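Local coordinates for protein glucose-6-phosphate 1-dehydrogenase (Kluyveromyces lactis, PDB 7E6I) that oxidises D-glucose 6-phosphate to 6-phospho-D-glucono-1,5-lactone with NADP(+) as acceptor, the first step of the oxidative pentose phosphate pathway, at residues W207-E221 with E326-G338. Numbering follows the deposited sequence.
With BG6 (6-O-phosphono-beta-D-glucopyranose), chain B.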
loop_
_atom_site.group_PDB
_atom_site.type_symbol
_atom_site.label_atom_id
_atom_site.label_comp_id
_atom_site.label_asym_id
_atom_site.label_seq_id
_atom_site.Cartn_x
_atom_site.Cartn_y
_atom_site.Cartn_z
ATOM N N TRP A 207 -23.717 0.560 6.959
ATOM C CA TRP A 207 -22.286 0.630 7.245
ATOM C C TRP A 207 -22.077 1.318 8.590
ATOM O O TRP A 207 -21.566 2.440 8.687
ATOM C CB TRP A 207 -21.578 1.375 6.131
ATOM C CG TRP A 207 -20.178 0.989 5.939
ATOM C CD1 TRP A 207 -19.080 1.499 6.581
ATOM C CD2 TRP A 207 -19.689 0.029 5.006
ATOM N NE1 TRP A 207 -17.945 0.904 6.103
ATOM C CE2 TRP A 207 -18.291 -0.004 5.135
ATOM C CE3 TRP A 207 -20.301 -0.816 4.081
ATOM C CZ2 TRP A 207 -17.489 -0.853 4.371
ATOM C CZ3 TRP A 207 -19.497 -1.658 3.317
ATOM C CH2 TRP A 207 -18.110 -1.671 3.475
ATOM N N ASN A 208 -22.490 0.623 9.643
ATOM C CA ASN A 208 -22.544 1.245 10.958
ATOM C C ASN A 208 -22.689 0.131 11.984
ATOM O O ASN A 208 -22.997 -1.017 11.644
ATOM C CB ASN A 208 -23.704 2.258 11.042
ATOM C CG ASN A 208 -25.003 1.691 10.481
ATOM O OD1 ASN A 208 -25.462 0.626 10.921
ATOM N ND2 ASN A 208 -25.583 2.369 9.482
ATOM N N LYS A 209 -22.478 0.492 13.252
ATOM C CA LYS A 209 -22.595 -0.477 14.330
ATOM C C LYS A 209 -23.990 -1.079 14.432
ATOM O O LYS A 209 -24.146 -2.152 15.028
ATOM C CB LYS A 209 -22.203 0.171 15.655
ATOM C CG LYS A 209 -23.221 1.141 16.202
ATOM C CD LYS A 209 -22.612 2.048 17.267
ATOM C CE LYS A 209 -23.702 2.877 17.944
ATOM N NZ LYS A 209 -24.223 3.923 17.037
ATOM N N GLU A 210 -25.012 -0.422 13.880
ATOM C CA GLU A 210 -26.354 -0.987 13.953
ATOM C C GLU A 210 -26.510 -2.200 13.044
ATOM O O GLU A 210 -27.421 -3.000 13.258
ATOM C CB GLU A 210 -27.409 0.081 13.606
ATOM C CG GLU A 210 -27.621 1.151 14.705
ATOM C CD GLU A 210 -26.511 2.216 14.746
ATOM O OE1 GLU A 210 -25.890 2.483 13.696
ATOM O OE2 GLU A 210 -26.251 2.784 15.833
ATOM N N ASN A 211 -25.640 -2.370 12.046
ATOM C CA ASN A 211 -25.825 -3.428 11.070
ATOM C C ASN A 211 -24.593 -4.279 10.828
ATOM O O ASN A 211 -24.710 -5.301 10.140
ATOM C CB ASN A 211 -26.289 -2.841 9.727
ATOM C CG ASN A 211 -27.660 -2.187 9.816
ATOM O OD1 ASN A 211 -28.691 -2.861 9.758
ATOM N ND2 ASN A 211 -27.676 -0.872 9.957
ATOM N N ILE A 212 -23.425 -3.904 11.349
ATOM C CA ILE A 212 -22.196 -4.640 11.099
ATOM C C ILE A 212 -21.767 -5.338 12.390
ATOM O O ILE A 212 -21.606 -4.704 13.439
ATOM C CB ILE A 212 -21.095 -3.726 10.537
ATOM C CG1 ILE A 212 -21.425 -3.402 9.083
ATOM C CG2 ILE A 212 -19.689 -4.384 10.675
ATOM C CD1 ILE A 212 -20.477 -2.390 8.427
ATOM N N GLN A 213 -21.606 -6.655 12.291
ATOM C CA GLN A 213 -21.165 -7.538 13.370
ATOM C C GLN A 213 -19.647 -7.617 13.471
ATOM O O GLN A 213 -19.103 -7.813 14.564
ATOM C CB GLN A 213 -21.675 -8.951 13.090
ATOM C CG GLN A 213 -22.375 -9.600 14.186
ATOM C CD GLN A 213 -23.022 -10.889 13.750
ATOM O OE1 GLN A 213 -24.235 -10.970 13.702
ATOM N NE2 GLN A 213 -22.218 -11.910 13.441
ATOM N N SER A 214 -18.957 -7.511 12.337
ATOM C CA SER A 214 -17.565 -7.920 12.238
ATOM C C SER A 214 -16.945 -7.330 10.984
ATOM O O SER A 214 -17.501 -7.466 9.886
ATOM C CB SER A 214 -17.476 -9.442 12.209
ATOM O OG SER A 214 -16.198 -9.858 11.810
ATOM N N VAL A 215 -15.780 -6.713 11.150
ATOM C CA VAL A 215 -14.957 -6.229 10.055
ATOM C C VAL A 215 -13.620 -6.951 10.109
ATOM O O VAL A 215 -13.001 -7.031 11.174
ATOM C CB VAL A 215 -14.752 -4.713 10.155
ATOM C CG1 VAL A 215 -13.834 -4.228 9.042
ATOM C CG2 VAL A 215 -16.109 -4.015 10.151
ATOM N N GLN A 216 -13.160 -7.441 8.958
ATOM C CA GLN A 216 -11.892 -8.157 8.833
ATOM C C GLN A 216 -11.126 -7.641 7.623
ATOM O O GLN A 216 -11.698 -7.540 6.530
ATOM C CB GLN A 216 -12.123 -9.655 8.653
ATOM C CG GLN A 216 -12.486 -10.432 9.902
ATOM C CD GLN A 216 -12.584 -11.921 9.612
ATOM O OE1 GLN A 216 -11.564 -12.619 9.566
ATOM N NE2 GLN A 216 -13.804 -12.414 9.396
ATOM N N VAL A 217 -9.845 -7.328 7.811
ATOM C CA VAL A 217 -8.905 -7.110 6.710
ATOM C C VAL A 217 -7.881 -8.238 6.757
ATOM O O VAL A 217 -7.274 -8.475 7.801
ATOM C CB VAL A 217 -8.210 -5.736 6.803
ATOM C CG1 VAL A 217 -7.339 -5.517 5.594
ATOM C CG2 VAL A 217 -9.230 -4.625 6.916
ATOM N N VAL A 218 -7.695 -8.936 5.640
ATOM C CA VAL A 218 -7.021 -10.230 5.629
ATOM C C VAL A 218 -5.898 -10.213 4.598
ATOM O O VAL A 218 -6.120 -9.840 3.438
ATOM C CB VAL A 218 -7.999 -11.370 5.318
ATOM C CG1 VAL A 218 -7.247 -12.676 5.241
ATOM C CG2 VAL A 218 -9.106 -11.433 6.389
ATOM N N PHE A 219 -4.698 -10.626 5.025
ATOM C CA PHE A 219 -3.514 -10.695 4.172
ATOM C C PHE A 219 -2.898 -12.071 4.340
ATOM O O PHE A 219 -2.548 -12.466 5.460
ATOM C CB PHE A 219 -2.507 -9.602 4.544
ATOM C CG PHE A 219 -1.159 -9.705 3.853
ATOM C CD1 PHE A 219 -0.174 -10.555 4.331
ATOM C CD2 PHE A 219 -0.855 -8.888 2.778
ATOM C CE1 PHE A 219 1.084 -10.617 3.719
ATOM C CE2 PHE A 219 0.387 -8.942 2.170
ATOM C CZ PHE A 219 1.360 -9.804 2.643
ATOM N N LYS A 220 -2.774 -12.797 3.239
ATOM C CA LYS A 220 -2.194 -14.129 3.256
ATOM C C LYS A 220 -1.168 -14.199 2.147
ATOM O O LYS A 220 -1.446 -13.785 1.013
ATOM C CB LYS A 220 -3.253 -15.210 3.047
ATOM C CG LYS A 220 -4.107 -15.518 4.253
ATOM C CD LYS A 220 -5.237 -16.445 3.853
ATOM C CE LYS A 220 -5.118 -17.805 4.534
ATOM N NZ LYS A 220 -6.293 -18.689 4.221
ATOM N N GLU A 221 0.011 -14.708 2.474
ATOM C CA GLU A 221 0.969 -15.076 1.448
ATOM C C GLU A 221 1.391 -16.529 1.636
ATOM O O GLU A 221 1.449 -17.023 2.768
ATOM C CB GLU A 221 2.195 -14.165 1.491
ATOM C CG GLU A 221 2.044 -12.946 0.607
ATOM C CD GLU A 221 3.143 -11.929 0.865
ATOM O OE1 GLU A 221 3.954 -12.167 1.804
ATOM O OE2 GLU A 221 3.186 -10.897 0.145
ATOM N N GLU A 326 -19.203 7.250 16.964
ATOM C CA GLU A 326 -20.619 6.928 16.877
ATOM C C GLU A 326 -20.894 5.812 15.869
ATOM O O GLU A 326 -21.780 4.971 16.096
ATOM C CB GLU A 326 -21.408 8.177 16.517
ATOM C CG GLU A 326 -22.886 7.918 16.453
ATOM C CD GLU A 326 -23.688 9.170 16.684
ATOM O OE1 GLU A 326 -23.788 9.993 15.740
ATOM O OE2 GLU A 326 -24.215 9.321 17.810
ATOM N N ARG A 327 -20.156 5.790 14.747
ATOM C CA ARG A 327 -20.423 4.791 13.718
ATOM C C ARG A 327 -19.959 3.404 14.151
ATOM O O ARG A 327 -20.614 2.404 13.834
ATOM C CB ARG A 327 -19.756 5.192 12.395
ATOM C CG ARG A 327 -19.947 4.169 11.264
ATOM C CD ARG A 327 -19.373 4.662 9.933
ATOM N NE ARG A 327 -19.845 6.011 9.673
ATOM C CZ ARG A 327 -21.020 6.293 9.116
ATOM N NH1 ARG A 327 -21.824 5.305 8.720
ATOM N NH2 ARG A 327 -21.387 7.561 8.955
ATOM N N TRP A 328 -18.849 3.316 14.889
ATOM C CA TRP A 328 -18.149 2.046 15.059
ATOM C C TRP A 328 -18.107 1.530 16.486
ATOM O O TRP A 328 -17.535 0.461 16.731
ATOM C CB TRP A 328 -16.714 2.161 14.523
ATOM C CG TRP A 328 -16.703 2.372 13.032
ATOM C CD1 TRP A 328 -16.234 3.457 12.362
ATOM C CD2 TRP A 328 -17.202 1.473 12.046
ATOM N NE1 TRP A 328 -16.388 3.285 11.009
ATOM C CE2 TRP A 328 -16.988 2.074 10.787
ATOM C CE3 TRP A 328 -17.801 0.202 12.103
ATOM C CZ2 TRP A 328 -17.369 1.466 9.589
ATOM C CZ3 TRP A 328 -18.176 -0.415 10.907
ATOM C CH2 TRP A 328 -17.964 0.230 9.664
ATOM N N ASP A 329 -18.710 2.238 17.421
ATOM C CA ASP A 329 -18.557 1.914 18.824
ATOM C C ASP A 329 -18.989 0.481 19.126
ATOM O O ASP A 329 -20.143 0.103 18.907
ATOM C CB ASP A 329 -19.371 2.906 19.638
ATOM C CG ASP A 329 -19.213 2.689 21.091
ATOM O OD1 ASP A 329 -18.058 2.570 21.545
ATOM O OD2 ASP A 329 -20.244 2.612 21.769
ATOM N N GLY A 330 -18.064 -0.317 19.643
ATOM C CA GLY A 330 -18.371 -1.691 19.981
ATOM C C GLY A 330 -18.287 -2.699 18.841
ATOM O O GLY A 330 -18.514 -3.889 19.078
ATOM N N VAL A 331 -17.979 -2.274 17.620
ATOM C CA VAL A 331 -17.810 -3.225 16.524
ATOM C C VAL A 331 -16.407 -3.809 16.615
ATOM O O VAL A 331 -15.419 -3.064 16.525
ATOM C CB VAL A 331 -18.042 -2.565 15.156
ATOM C CG1 VAL A 331 -17.861 -3.576 14.043
ATOM C CG2 VAL A 331 -19.426 -1.947 15.090
ATOM N N PRO A 332 -16.258 -5.121 16.790
ATOM C CA PRO A 332 -14.905 -5.692 16.840
ATOM C C PRO A 332 -14.296 -5.725 15.445
ATOM O O PRO A 332 -14.920 -6.200 14.496
ATOM C CB PRO A 332 -15.120 -7.104 17.399
ATOM C CG PRO A 332 -16.615 -7.331 17.405
ATOM C CD PRO A 332 -17.304 -6.151 16.796
ATOM N N ILE A 333 -13.075 -5.206 15.327
ATOM C CA ILE A 333 -12.337 -5.168 14.071
ATOM C C ILE A 333 -11.096 -6.043 14.206
ATOM O O ILE A 333 -10.391 -5.975 15.218
ATOM C CB ILE A 333 -11.963 -3.724 13.719
ATOM C CG1 ILE A 333 -13.228 -2.927 13.447
ATOM C CG2 ILE A 333 -10.990 -3.664 12.555
ATOM C CD1 ILE A 333 -12.996 -1.446 13.551
ATOM N N VAL A 334 -10.828 -6.875 13.204
ATOM C CA VAL A 334 -9.630 -7.703 13.209
ATOM C C VAL A 334 -8.823 -7.427 11.945
ATOM O O VAL A 334 -9.367 -7.423 10.830
ATOM C CB VAL A 334 -9.964 -9.199 13.321
ATOM C CG1 VAL A 334 -8.688 -10.041 13.144
ATOM C CG2 VAL A 334 -10.608 -9.504 14.656
ATOM N N MET A 335 -7.528 -7.202 12.119
ATOM C CA MET A 335 -6.570 -7.249 11.022
ATOM C C MET A 335 -5.710 -8.480 11.234
ATOM O O MET A 335 -5.228 -8.715 12.346
ATOM C CB MET A 335 -5.698 -5.999 10.983
ATOM C CG MET A 335 -6.340 -4.811 10.273
ATOM S SD MET A 335 -5.219 -3.380 10.177
ATOM C CE MET A 335 -3.719 -4.123 10.802
ATOM N N ARG A 336 -5.527 -9.272 10.187
ATOM C CA ARG A 336 -4.726 -10.477 10.321
ATOM C C ARG A 336 -3.878 -10.661 9.071
ATOM O O ARG A 336 -4.377 -10.544 7.948
ATOM C CB ARG A 336 -5.605 -11.710 10.597
ATOM C CG ARG A 336 -6.682 -12.045 9.559
ATOM C CD ARG A 336 -7.595 -13.133 10.146
ATOM N NE ARG A 336 -8.857 -13.373 9.439
ATOM C CZ ARG A 336 -8.998 -14.256 8.452
ATOM N NH1 ARG A 336 -7.948 -14.958 8.058
ATOM N NH2 ARG A 336 -10.178 -14.450 7.864
ATOM N N ALA A 337 -2.592 -10.918 9.275
ATOM C CA ALA A 337 -1.620 -11.029 8.198
ATOM C C ALA A 337 -0.651 -12.166 8.507
ATOM O O ALA A 337 -0.212 -12.315 9.653
ATOM C CB ALA A 337 -0.837 -9.729 8.019
ATOM N N GLY A 338 -0.315 -12.956 7.482
ATOM C CA GLY A 338 0.636 -14.036 7.654
ATOM C C GLY A 338 1.392 -14.350 6.384
ATOM O O GLY A 338 0.871 -14.214 5.270
HETATM C C1 BG6 B . 5.725 -5.076 1.000
HETATM C C2 BG6 B . 6.180 -6.049 2.087
HETATM O O1 BG6 B . 5.461 -3.815 1.472
HETATM O O5 BG6 B . 4.456 -5.587 0.385
HETATM C C3 BG6 B . 6.343 -7.428 1.551
HETATM O O2 BG6 B . 7.407 -5.620 2.692
HETATM C C4 BG6 B . 5.068 -7.932 0.957
HETATM O O3 BG6 B . 6.717 -8.342 2.617
HETATM C C5 BG6 B . 4.564 -6.973 -0.123
HETATM O O4 BG6 B . 5.300 -9.239 0.418
HETATM C C6 BG6 B . 3.198 -7.329 -0.641
HETATM O O6 BG6 B . 2.841 -6.366 -1.616
HETATM P P BG6 B . 1.884 -6.857 -2.881
HETATM O O1P BG6 B . 0.710 -7.494 -2.162
HETATM O O2P BG6 B . 2.659 -7.834 -3.724
HETATM O O3P BG6 B . 1.445 -5.703 -3.782
HETATM O O HOH W 1 -24.892 4.993 7.972
HETATM O O HOH W 2 -13.946 -8.707 13.575
HETATM O O HOH W 3 -8.211 -17.856 6.396
#
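With CG held between backbone N and carbonyl carbon (chi1 58°) and the chain extended on to NE, the side chain of Arg-336 lies alongside Val-218 and its guanidinium grips Gln-216 side-on. Arg-336 NE donates to Gln-216 OE1 at 2.8 Å and Arg-336 NH2 to the same oxygen at 2.9 Å; amide and guanidinium planes are turned 36° apart. The paired bonds hold the edge while Val-218 CG2 packs on one face, 3.5 Å from Arg-336 CZ; helix 471-476 also touches this side chain.

Along the backbone, strands 214-220 and 333-338 run parallel, their ladder ending with Glu-221 N bonded to Gly-338 O. Phe-219 CD1 packs 3.8 Å from Ala-337 CB, on the side covered by helix 236-254.

At the end away from Glu-221, before the strands begin, Trp-207 CD1 comes 3.5 Å from Trp-328 CZ2, at the edge of the Trp-328 ring. Lys-209 NZ reaches Glu-326 O at 2.8 Å and also salt-bridges Glu-210.

The pair illustrates how parallel neighbours, here central in the C-terminal domain's mixed sheet, carry their ends together into a site: the glucose 6-phosphate pocket, where BG6 O4 donates to Glu-221 OE2 (2.7 Å) and Lys-339, directly after Gly-338, salt-bridges OE1; Arg-336 probably belongs to the second NADP(+) site.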